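PDB 4P0O: serine protease inhibitor 4, isoform B from Drosophila melanogaster, which probably inhibits serine proteases, and perhaps cysteine proteases too, as a member of the serpin family. Local coordinates for residues A[9-14]-A[368-373]; A[227-232]-A[364-369]. One frame throughout, in Å; residues are numbered along the deposited sequence.

Contact 1: residues A[9-14]-A[368-373]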
ATOM      1  N   GLU A   9      -2.902  10.312 -14.630  1.00 26.52           N
ATOM      2  CA  GLU A   9      -1.734   9.591 -15.038  1.00 27.46           C
ATOM      3  C   GLU A   9      -1.017   8.963 -13.842  1.00 23.81           C
ATOM      4  O   GLU A   9      -0.631   7.858 -13.894  1.00 23.34           O
ATOM      5  CB  GLU A   9      -0.772  10.476 -15.798  1.00 38.97           C
ATOM      6  CG  GLU A   9       0.277   9.704 -16.553  1.00 55.98           C
ATOM      7  CD  GLU A   9       1.477  10.545 -16.961  1.00 76.52           C
ATOM      8  OE1 GLU A   9       1.844  11.506 -16.254  1.00 81.95           O
ATOM      9  OE2 GLU A   9       2.067  10.244 -17.996  1.00 82.54           O
ATOM     10  N   PHE A  10      -0.862   9.722 -12.782  1.00 22.23           N
ATOM     11  CA  PHE A  10      -0.235   9.211 -11.572  1.00 20.39           C
ATOM     12  C   PHE A  10      -0.999   7.972 -11.094  1.00 21.27           C
ATOM     13  O   PHE A  10      -0.399   6.947 -10.740  1.00 19.96           O
ATOM     14  CB  PHE A  10      -0.201  10.280 -10.464  1.00 20.50           C
ATOM     15  CG  PHE A  10       0.496   9.835  -9.212  1.00 20.26           C
ATOM     16  CD1 PHE A  10      -0.180   9.098  -8.251  1.00 19.85           C
ATOM     17  CD2 PHE A  10       1.839  10.139  -8.995  1.00 22.81           C
ATOM     18  CE1 PHE A  10       0.456   8.664  -7.105  1.00 23.33           C
ATOM     19  CE2 PHE A  10       2.484   9.699  -7.840  1.00 22.58           C
ATOM     20  CZ  PHE A  10       1.786   8.959  -6.901  1.00 21.53           C
ATOM     21  N   ALA A  11      -2.326   8.083 -11.084  1.00 20.06           N
ATOM     22  CA  ALA A  11      -3.197   7.011 -10.595  1.00 21.12           C
ATOM     23  C   ALA A  11      -3.074   5.745 -11.453  1.00 20.84           C
ATOM     24  O   ALA A  11      -3.006   4.628 -10.928  1.00 19.62           O
ATOM     25  CB  ALA A  11      -4.639   7.490 -10.559  1.00 19.99           C
ATOM     26  N   ARG A  12      -3.068   5.930 -12.770  1.00 19.45           N
ATOM     27  CA  ARG A  12      -2.957   4.833 -13.717  1.00 21.60           C
ATOM     28  C   ARG A  12      -1.657   4.059 -13.487  1.00 25.40           C
ATOM     29  O   ARG A  12      -1.648   2.821 -13.430  1.00 19.99           O
ATOM     30  CB  ARG A  12      -3.022   5.397 -15.149  1.00 26.34           C
ATOM     31  CG  ARG A  12      -3.519   4.502 -16.222  1.00 41.62           C
ATOM     32  CD  ARG A  12      -4.238   5.348 -17.295  1.00 41.38           C
ATOM     33  NE  ARG A  12      -3.455   6.527 -17.670  1.00 35.15           N
ATOM     34  CZ  ARG A  12      -3.942   7.759 -17.822  1.00 33.43           C
ATOM     35  NH1 ARG A  12      -5.231   8.031 -17.656  1.00 34.66           N
ATOM     36  NH2 ARG A  12      -3.122   8.740 -18.154  1.00 39.93           N
ATOM     37  N   ARG A  13      -0.558   4.796 -13.362  1.00 18.64           N
ATOM     38  CA  ARG A  13       0.756   4.185 -13.158  1.00 20.30           C
ATOM     39  C   ARG A  13       0.818   3.475 -11.821  1.00 20.99           C
ATOM     40  O   ARG A  13       1.390   2.391 -11.717  1.00 19.32           O
ATOM     41  CB  ARG A  13       1.860   5.247 -13.266  1.00 18.75           C
ATOM     42  CG  ARG A  13       2.023   5.761 -14.697  1.00 22.29           C
ATOM     43  CD  ARG A  13       2.776   7.089 -14.802  1.00 30.81           C
ATOM     44  NE  ARG A  13       2.982   7.435 -16.211  1.00 34.82           N
ATOM     45  CZ  ARG A  13       4.005   7.028 -16.953  1.00 29.44           C
ATOM     46  NH1 ARG A  13       4.955   6.263 -16.439  1.00 36.59           N
ATOM     47  NH2 ARG A  13       4.072   7.389 -18.226  1.00 34.39           N
ATOM     48  N   LEU A  14       0.203   4.064 -10.799  1.00 20.03           N
ATOM     49  CA  LEU A  14       0.175   3.451  -9.478  1.00 17.31           C
ATOM     50  C   LEU A  14      -0.706   2.186  -9.462  1.00 17.88           C
ATOM     51  O   LEU A  14      -0.332   1.182  -8.841  1.00 18.65           O
ATOM     52  CB  LEU A  14      -0.310   4.451  -8.422  1.00 17.82           C
ATOM     53  CG  LEU A  14      -0.467   3.893  -7.009  1.00 18.27           C
ATOM     54  CD1 LEU A  14       0.858   3.421  -6.474  1.00 19.46           C
ATOM     55  CD2 LEU A  14      -1.040   4.909  -6.097  1.00 19.15           C
ATOM     56  N   LYS A 368     -11.956   6.991  -7.131  1.00 23.52           N
ATOM     57  CA  LYS A 368     -12.242   5.774  -7.887  1.00 32.17           C
ATOM     58  C   LYS A 368     -11.064   5.174  -8.667  1.00 33.10           C
ATOM     59  O   LYS A 368     -11.235   4.118  -9.268  1.00 43.09           O
ATOM     60  CB  LYS A 368     -13.376   6.031  -8.880  1.00 42.23           C
ATOM     61  CG  LYS A 368     -14.706   6.404  -8.241  1.00 48.43           C
ATOM     62  CD  LYS A 368     -15.758   6.729  -9.296  1.00 67.50           C
ATOM     63  CE  LYS A 368     -15.648   5.789 -10.486  1.00 72.76           C
ATOM     64  NZ  LYS A 368     -16.822   5.794 -11.371  1.00 75.26           N
ATOM     65  N   ASP A 369      -9.896   5.819  -8.691  1.00 28.03           N
ATOM     66  CA  ASP A 369      -8.818   5.352  -9.595  1.00 26.64           C
ATOM     67  C   ASP A 369      -7.422   5.254  -8.963  1.00 26.22           C
ATOM     68  O   ASP A 369      -6.516   4.670  -9.572  1.00 21.78           O
ATOM     69  CB  ASP A 369      -8.748   6.251 -10.868  1.00 24.43           C
ATOM     70  CG  ASP A 369      -8.356   7.700 -10.588  1.00 36.40           C
ATOM     71  OD1 ASP A 369      -8.179   8.099  -9.423  1.00 32.19           O
ATOM     72  OD2 ASP A 369      -8.234   8.476 -11.572  1.00 47.41           O
ATOM     73  N   LEU A 370      -7.244   5.805  -7.766  1.00 20.10           N
ATOM     74  CA  LEU A 370      -5.936   5.854  -7.129  1.00 17.46           C
ATOM     75  C   LEU A 370      -5.940   4.941  -5.895  1.00 21.65           C
ATOM     76  O   LEU A 370      -6.603   5.230  -4.901  1.00 19.94           O
ATOM     77  CB  LEU A 370      -5.576   7.288  -6.756  1.00 18.71           C
ATOM     78  CG  LEU A 370      -4.098   7.524  -6.447  1.00 20.47           C
ATOM     79  CD1 LEU A 370      -3.728   8.977  -6.654  1.00 20.27           C
ATOM     80  CD2 LEU A 370      -3.727   7.095  -5.023  1.00 18.87           C
ATOM     81  N   PRO A 371      -5.200   3.824  -5.956  1.00 18.34           N
ATOM     82  CA  PRO A 371      -5.251   2.864  -4.848  1.00 17.43           C
ATOM     83  C   PRO A 371      -4.295   3.188  -3.692  1.00 20.43           C
ATOM     84  O   PRO A 371      -3.075   3.263  -3.866  1.00 20.94           O
ATOM     85  CB  PRO A 371      -4.861   1.540  -5.522  1.00 22.08           C
ATOM     86  CG  PRO A 371      -3.972   1.940  -6.642  1.00 19.25           C
ATOM     87  CD  PRO A 371      -4.445   3.294  -7.111  1.00 19.42           C
ATOM     88  N   LEU A 372      -4.870   3.394  -2.515  1.00 15.17           N
ATOM     89  CA  LEU A 372      -4.117   3.635  -1.293  1.00 15.57           C
ATOM     90  C   LEU A 372      -3.800   2.332  -0.545  1.00 19.10           C
ATOM     91  O   LEU A 372      -2.719   2.187   0.018  1.00 19.79           O
ATOM     92  CB  LEU A 372      -4.897   4.580  -0.381  1.00 19.28           C
ATOM     93  CG  LEU A 372      -5.166   5.960  -1.002  1.00 20.58           C
ATOM     94  CD1 LEU A 372      -6.086   6.760  -0.115  1.00 20.71           C
ATOM     95  CD2 LEU A 372      -3.857   6.707  -1.238  1.00 19.79           C
ATOM     96  N   PHE A 373      -4.765   1.424  -0.521  1.00 17.66           N
ATOM     97  CA  PHE A 373      -4.597   0.085   0.073  1.00 17.16           C
ATOM     98  C   PHE A 373      -5.180  -0.949  -0.876  1.00 18.78           C
ATOM     99  O   PHE A 373      -6.152  -0.661  -1.587  1.00 16.77           O
ATOM    100  CB  PHE A 373      -5.287  -0.016   1.437  1.00 16.58           C
ATOM    101  CG  PHE A 373      -4.630   0.796   2.516  1.00 20.47           C
ATOM    102  CD1 PHE A 373      -4.916   2.142   2.658  1.00 19.62           C
ATOM    103  CD2 PHE A 373      -3.733   0.218   3.387  1.00 21.23           C
ATOM    104  CE1 PHE A 373      -4.309   2.893   3.658  1.00 24.51           C
ATOM    105  CE2 PHE A 373      -3.132   0.957   4.390  1.00 22.33           C
ATOM    106  CZ  PHE A 373      -3.409   2.293   4.527  1.00 22.53           C
TER
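Leu14 reaches off its helix with CD2 leading: that methyl meets Leu370 CD2 at 3.6 Å, the Pro371 ring at CD, 3.9 Å away, and Pro371 O at 3.4 Å, a buried carbonyl with no hydrogen-bonding partner in the model. With CG anti to the backbone N (chi1 176°), the Leu14 side chain runs past the proline ring in the opposite direction and meets Leu370 at a slant. One turn earlier Phe10 presents CD1 to the other branch of Leu370, 3.9 Å from its CD1. In the serpin fold this is the N-terminal helix, 6-28, lying against strand 370-377 near the C-terminus, entered through a classic beta bulge where Asp369 and Leu370 both face His366. Ala11 points its CB toward that entry, 3.5 Å from Asp369 O, and its small size lets the CA atoms of Ala11 and Leu370 come within 4.6 Å. Cutting Leu14 back to an alanine would probably open a gap between helix and strand, leaving Leu370 CD2 and the Pro371 ring without this partner. The Ala11 methyl sits over the face of the Asp369 carboxylate, almost squarely above CG; Asp369 OD1 is hydrogen-bonded to His7 of the same helix.

Contact 2: residues A[227-232]-A[364-369]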
ATOM      1  N   ASP A 227     -18.368  11.898   3.906  1.00 23.26           N
ATOM      2  CA  ASP A 227     -17.699  13.188   3.734  1.00 23.58           C
ATOM      3  C   ASP A 227     -16.348  13.080   3.037  1.00 24.03           C
ATOM      4  O   ASP A 227     -15.351  13.614   3.517  1.00 24.47           O
ATOM      5  CB  ASP A 227     -17.511  13.866   5.090  1.00 26.45           C
ATOM      6  CG  ASP A 227     -18.823  14.232   5.751  1.00 38.06           C
ATOM      7  OD1 ASP A 227     -19.807  14.467   5.032  1.00 34.20           O
ATOM      8  OD2 ASP A 227     -18.866  14.280   6.994  1.00 36.82           O
ATOM      9  N   SER A 228     -16.324  12.433   1.880  1.00 21.11           N
ATOM     10  CA  SER A 228     -15.076  12.208   1.164  1.00 23.47           C
ATOM     11  C   SER A 228     -15.354  11.700  -0.238  1.00 26.41           C
ATOM     12  O   SER A 228     -16.500  11.381  -0.550  1.00 25.88           O
ATOM     13  CB  SER A 228     -14.209  11.197   1.906  1.00 22.70           C
ATOM     14  OG  SER A 228     -14.559   9.874   1.534  1.00 23.70           O
ATOM     15  N   ASP A 229     -14.317  11.644  -1.070  1.00 18.55           N
ATOM     16  CA  ASP A 229     -14.374  10.916  -2.333  1.00 22.13           C
ATOM     17  C   ASP A 229     -13.461   9.676  -2.218  1.00 24.67           C
ATOM     18  O   ASP A 229     -12.803   9.274  -3.172  1.00 22.79           O
ATOM     19  CB  ASP A 229     -13.962  11.793  -3.518  1.00 25.79           C
ATOM     20  CG  ASP A 229     -12.667  12.528  -3.294  1.00 33.51           C
ATOM     21  OD1 ASP A 229     -11.990  12.277  -2.279  1.00 35.13           O
ATOM     22  OD2 ASP A 229     -12.320  13.384  -4.153  1.00 35.91           O
ATOM     23  N   LEU A 230     -13.423   9.097  -1.021  1.00 19.65           N
ATOM     24  CA  LEU A 230     -12.714   7.837  -0.787  1.00 18.97           C
ATOM     25  C   LEU A 230     -13.745   6.713  -0.708  1.00 20.61           C
ATOM     26  O   LEU A 230     -14.890   6.936  -0.311  1.00 20.74           O
ATOM     27  CB  LEU A 230     -11.883   7.911   0.498  1.00 19.12           C
ATOM     28  CG  LEU A 230     -10.708   8.911   0.453  1.00 24.35           C
ATOM     29  CD1 LEU A 230     -10.321   9.395   1.853  1.00 27.06           C
ATOM     30  CD2 LEU A 230      -9.529   8.275  -0.217  1.00 25.96           C
ATOM     31  N   SER A 231     -13.353   5.507  -1.093  1.00 16.27           N
ATOM     32  CA  SER A 231     -14.283   4.381  -1.060  1.00 16.62           C
ATOM     33  C   SER A 231     -13.522   3.064  -0.997  1.00 19.29           C
ATOM     34  O   SER A 231     -12.325   3.020  -1.253  1.00 19.52           O
ATOM     35  CB  SER A 231     -15.203   4.391  -2.285  1.00 22.30           C
ATOM     36  OG  SER A 231     -14.462   4.240  -3.475  1.00 25.76           O
ATOM     37  N   MET A 232     -14.199   1.970  -0.695  1.00 21.97           N
ATOM     38  CA  MET A 232     -13.712   0.601  -0.768  1.00 19.01           C
ATOM     39  C   MET A 232     -14.397  -0.076  -1.938  1.00 23.22           C
ATOM     40  O   MET A 232     -15.625  -0.118  -2.004  1.00 22.00           O
ATOM     41  CB  MET A 232     -13.989  -0.188   0.499  1.00 18.65           C
ATOM     42  CG  MET A 232     -13.390  -1.603   0.401  1.00 22.99           C
ATOM     43  SD  MET A 232     -13.568  -2.569   1.890  1.00162.30           S
ATOM     44  CE  MET A 232     -12.254  -1.849   2.874  1.00 44.85           C
ATOM     45  N   LEU A 364      -8.852   0.134  -1.397  1.00 15.71           N
ATOM     46  CA  LEU A 364      -9.255   1.400  -0.787  1.00 16.37           C
ATOM     47  C   LEU A 364      -8.753   2.466  -1.727  1.00 19.31           C
ATOM     48  O   LEU A 364      -7.540   2.623  -1.905  1.00 20.07           O
ATOM     49  CB  LEU A 364      -8.676   1.555   0.618  1.00 20.42           C
ATOM     50  CG  LEU A 364      -9.523   2.311   1.625  1.00 34.70           C
ATOM     51  CD1 LEU A 364      -8.923   2.142   3.017  1.00 34.12           C
ATOM     52  CD2 LEU A 364      -9.627   3.785   1.227  1.00 32.96           C
ATOM     53  N   VAL A 365      -9.691   3.159  -2.365  1.00 17.97           N
ATOM     54  CA  VAL A 365      -9.383   4.056  -3.484  1.00 17.73           C
ATOM     55  C   VAL A 365      -9.783   5.507  -3.265  1.00 19.45           C
ATOM     56  O   VAL A 365     -10.781   5.807  -2.615  1.00 20.58           O
ATOM     57  CB  VAL A 365     -10.071   3.604  -4.785  1.00 26.49           C
ATOM     58  CG1 VAL A 365      -9.487   2.282  -5.252  1.00 26.25           C
ATOM     59  CG2 VAL A 365     -11.555   3.474  -4.585  1.00 28.82           C
ATOM     60  N   HIS A 366      -8.984   6.387  -3.851  1.00 17.48           N
ATOM     61  CA  HIS A 366      -9.258   7.808  -3.931  1.00 17.99           C
ATOM     62  C   HIS A 366      -9.761   8.145  -5.340  1.00 23.04           C
ATOM     63  O   HIS A 366      -9.129   7.775  -6.328  1.00 21.67           O
ATOM     64  CB  HIS A 366      -7.983   8.595  -3.589  1.00 18.21           C
ATOM     65  CG  HIS A 366      -8.105  10.073  -3.779  1.00 21.36           C
ATOM     66  ND1 HIS A 366      -7.162  10.821  -4.454  1.00 23.66           N
ATOM     67  CD2 HIS A 366      -9.043  10.950  -3.357  1.00 24.44           C
ATOM     68  CE1 HIS A 366      -7.521  12.090  -4.450  1.00 25.44           C
ATOM     69  NE2 HIS A 366      -8.662  12.198  -3.788  1.00 27.17           N
ATOM     70  N   GLN A 367     -10.896   8.835  -5.428  1.00 24.08           N
ATOM     71  CA  GLN A 367     -11.441   9.306  -6.717  1.00 28.48           C
ATOM     72  C   GLN A 367     -11.623   8.144  -7.686  1.00 28.43           C
ATOM     73  O   GLN A 367     -11.450   8.295  -8.885  1.00 31.05           O
ATOM     74  CB  GLN A 367     -10.530  10.364  -7.349  1.00 32.09           C
ATOM     75  CG  GLN A 367     -10.666  11.746  -6.785  1.00 42.48           C
ATOM     76  CD  GLN A 367      -9.838  12.768  -7.558  1.00 45.34           C
ATOM     77  OE1 GLN A 367      -9.588  12.611  -8.754  1.00 46.87           O
ATOM     78  NE2 GLN A 367      -9.409  13.814  -6.872  1.00 52.32           N
ATOM     79  N   LYS A 368     -11.956   6.991  -7.131  1.00 23.52           N
ATOM     80  CA  LYS A 368     -12.242   5.774  -7.887  1.00 32.17           C
ATOM     81  C   LYS A 368     -11.064   5.174  -8.667  1.00 33.10           C
ATOM     82  O   LYS A 368     -11.235   4.118  -9.268  1.00 43.09           O
ATOM     83  CB  LYS A 368     -13.376   6.031  -8.880  1.00 42.23           C
ATOM     84  CG  LYS A 368     -14.706   6.404  -8.241  1.00 48.43           C
ATOM     85  CD  LYS A 368     -15.758   6.729  -9.296  1.00 67.50           C
ATOM     86  CE  LYS A 368     -15.648   5.789 -10.486  1.00 72.76           C
ATOM     87  NZ  LYS A 368     -16.822   5.794 -11.371  1.00 75.26           N
ATOM     88  N   ASP A 369      -9.896   5.819  -8.691  1.00 28.03           N
ATOM     89  CA  ASP A 369      -8.818   5.352  -9.595  1.00 26.64           C
ATOM     90  C   ASP A 369      -7.422   5.254  -8.963  1.00 26.22           C
ATOM     91  O   ASP A 369      -6.516   4.670  -9.572  1.00 21.78           O
ATOM     92  CB  ASP A 369      -8.748   6.251 -10.868  1.00 24.43           C
ATOM     93  CG  ASP A 369      -8.356   7.700 -10.588  1.00 36.40           C
ATOM     94  OD1 ASP A 369      -8.179   8.099  -9.423  1.00 32.19           O
ATOM     95  OD2 ASP A 369      -8.234   8.476 -11.572  1.00 47.41           O
TER
HETATM   96  O   HOH W   1     -13.302   6.620  -4.462  1.00 23.05           O
HETATM   97  O   HOH W   2      -9.940  14.438  -4.321  1.00 44.16           O
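Ser231 and Val365 bond twice through their backbones, as an antiparallel hydrogen-bonded pair: Val365 N gives a nearly straight bond to Ser231 O (2.9 Å, 170°), and Ser231 N returns one to Val365 O at 3.0 Å. Just past strand 364-366 and before 230-232 begins, Gln367 N adds a third bond, to Asp229 O at 3.0 Å. A water then lies within bonding distance of Ser231 OG (2.8 Å) and the carbonyls of Asp229 and Val365, three acceptors that must share its two hydrogens, and accepts from Lys368 N; Ser231 OG is also bonded to Glu222. A second water joins Asp229 OD2, His366 NE2 and the Gln367 amide, 2.6 Å from the carboxylate oxygen. Around it, Asp229 OD1 comes to the edge of the imidazole, in its plane and 3.4 Å from His366 CD2, the carboxylate turned 74° to the ring. The CG of Gln367 lies over one face of that ring, toward its rim. Leu230 crosses His366 obliquely, placing CD2 3.7 Å from His366 CB, on the sheet face that also carries Met232 and Leu364. Carboxylate, ring and amide are thus joined through a shared water rather than directly, while backbone bonds hold the strands in register.

How the contacts relate
Contacts 1 and 2 have centres 10 Å apart and share Lys368 and Asp369, the end of the turn between the neighbouring antiparallel strands 360-366 and 370-377. Along the chain the helix segment 9-14 comes first, then 227-232, and the stretch 364-373 closes on both. Across the turn, Leu372 N lies 2.8 Å from Leu364 O, and Phe373 O is equally close to Leu364 N, both probable hydrogen bonds; Leu372 CD1 also packs on Leu230 CD2 at 3.8 Å. The order in space is thus helix 6-28, strand 370-377, strand 360-366, strand 230-237, so the C-terminal hairpin ties the serpin's N-terminal helix to strand 230-237 in the middle of the chain.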